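Local coordinates for protein mRNA export factor GLE1 (Saccharomyces cerevisiae, PDB 6B4E) that serves as a component of the nuclear pore complex in mRNA export, binding inositol hexakisphosphate and acting as an enzyme activator through its C-terminal region, at residues Leu222-Asn225 with Thr226-Val229. Sequence-based numbering, arbitrary orientation.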
loop_
_atom_site.group_PDB
_atom_site.type_symbol
_atom_site.label_atom_id
_atom_site.label_comp_id
_atom_site.label_asym_id
_atom_site.label_seq_id
_atom_site.Cartn_x
_atom_site.Cartn_y
_atom_site.Cartn_z
ATOM N N LEU A 222 12.436 -13.309 -10.239
ATOM C CA LEU A 222 12.161 -12.790 -8.900
ATOM C C LEU A 222 10.681 -12.746 -8.555
ATOM O O LEU A 222 10.341 -12.422 -7.410
ATOM C CB LEU A 222 12.732 -11.379 -8.751
ATOM C CG LEU A 222 14.252 -11.290 -8.915
ATOM C CD1 LEU A 222 14.650 -9.858 -8.749
ATOM C CD2 LEU A 222 14.993 -12.184 -7.915
ATOM N N ILE A 223 9.803 -13.053 -9.505
ATOM C CA ILE A 223 8.369 -13.053 -9.264
ATOM C C ILE A 223 8.002 -14.298 -8.472
ATOM O O ILE A 223 8.449 -15.405 -8.778
ATOM C CB ILE A 223 7.614 -12.992 -10.606
ATOM C CG1 ILE A 223 7.914 -11.670 -11.323
ATOM C CG2 ILE A 223 6.110 -13.158 -10.416
ATOM C CD1 ILE A 223 7.421 -10.431 -10.605
ATOM N N THR A 224 7.182 -14.116 -7.447
ATOM C CA THR A 224 6.719 -15.201 -6.600
ATOM C C THR A 224 5.210 -15.105 -6.487
ATOM O O THR A 224 4.580 -14.191 -7.035
ATOM C CB THR A 224 7.372 -15.142 -5.217
ATOM O OG1 THR A 224 6.894 -13.988 -4.519
ATOM C CG2 THR A 224 8.881 -15.069 -5.353
ATOM N N ASN A 225 4.617 -16.070 -5.779
ATOM C CA ASN A 225 3.169 -16.049 -5.620
ATOM C C ASN A 225 2.696 -14.734 -5.021
ATOM O O ASN A 225 1.597 -14.265 -5.349
ATOM C CB ASN A 225 2.716 -17.213 -4.748
ATOM C CG ASN A 225 1.214 -17.237 -4.545
ATOM O OD1 ASN A 225 0.441 -17.297 -5.502
ATOM N ND2 ASN A 225 0.792 -17.213 -3.293
ATOM N N THR A 226 3.512 -14.128 -4.146
ATOM C CA THR A 226 3.085 -12.938 -3.411
ATOM C C THR A 226 2.801 -11.770 -4.346
ATOM O O THR A 226 1.907 -10.960 -4.083
ATOM C CB THR A 226 4.147 -12.530 -2.390
ATOM O OG1 THR A 226 4.651 -13.694 -1.701
ATOM C CG2 THR A 226 3.562 -11.569 -1.394
ATOM N N HIS A 227 3.572 -11.636 -5.423
ATOM C CA HIS A 227 3.277 -10.577 -6.387
ATOM C C HIS A 227 1.858 -10.711 -6.916
ATOM O O HIS A 227 1.142 -9.711 -7.083
ATOM C CB HIS A 227 4.262 -10.618 -7.548
ATOM C CG HIS A 227 5.655 -10.253 -7.158
ATOM N ND1 HIS A 227 6.572 -11.188 -6.722
ATOM C CD2 HIS A 227 6.286 -9.057 -7.119
ATOM C CE1 HIS A 227 7.714 -10.583 -6.446
ATOM N NE2 HIS A 227 7.568 -9.291 -6.684
ATOM N N PHE A 228 1.436 -11.937 -7.191
ATOM C CA PHE A 228 0.099 -12.146 -7.711
ATOM C C PHE A 228 -0.942 -11.913 -6.634
ATOM O O PHE A 228 -2.021 -11.379 -6.916
ATOM C CB PHE A 228 -0.033 -13.554 -8.290
ATOM C CG PHE A 228 0.780 -13.772 -9.546
ATOM C CD1 PHE A 228 0.341 -13.296 -10.766
ATOM C CD2 PHE A 228 1.988 -14.439 -9.497
ATOM C CE1 PHE A 228 1.084 -13.487 -11.910
ATOM C CE2 PHE A 228 2.734 -14.642 -10.641
ATOM C CZ PHE A 228 2.274 -14.165 -11.853
ATOM N N VAL A 229 -0.638 -12.324 -5.401
ATOM C CA VAL A 229 -1.545 -12.074 -4.290
ATOM C C VAL A 229 -1.793 -10.578 -4.128
ATOM O O VAL A 229 -2.941 -10.143 -4.024
ATOM C CB VAL A 229 -0.998 -12.701 -2.992
ATOM C CG1 VAL A 229 -1.865 -12.293 -1.800
ATOM C CG2 VAL A 229 -0.987 -14.208 -3.111
HETATM O O HOH W 1 7.128 -14.458 -1.839
#
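The imidazole of H227 packs against the loop that leads into its own helix and accepts from T224 through ND1: T224 N donates to H227 ND1 over 3.1 Å, nearly straight at 169°. The donor N stands 24° out of the imidazole plane. One face of the same ring carries I223, whose CD1 sits above its centre, 3.9 Å from the centroid, in a CH-pi contact. With CG anti to the carbonyl carbon (chi1 -68°), the H227 ring lies alongside I223 and T224; its NE2 is hydrogen-bonded to T144 OG1, and F139 packs edge-to-face, so the imidazole is held at both nitrogens. T224 is the N-cap of helix 225-264 and forms a capping box with H227, the imidazole taking the backbone N-H. T224 OG1 caps the helix start by weakly accepting from T226 N (3.4 Å). A water joins the two threonine hydroxyls, 2.7 Å from T224 OG1 and donating to T226 OG1, which also bonds D173. The other branch of I223, CG2, touches F228 CE2 at 3.7 Å, the two side chains crossing at about a right angle. In the first turn, V229 N donates to N225 O (3.0 Å), while the N225 amide bonds G272 and D173.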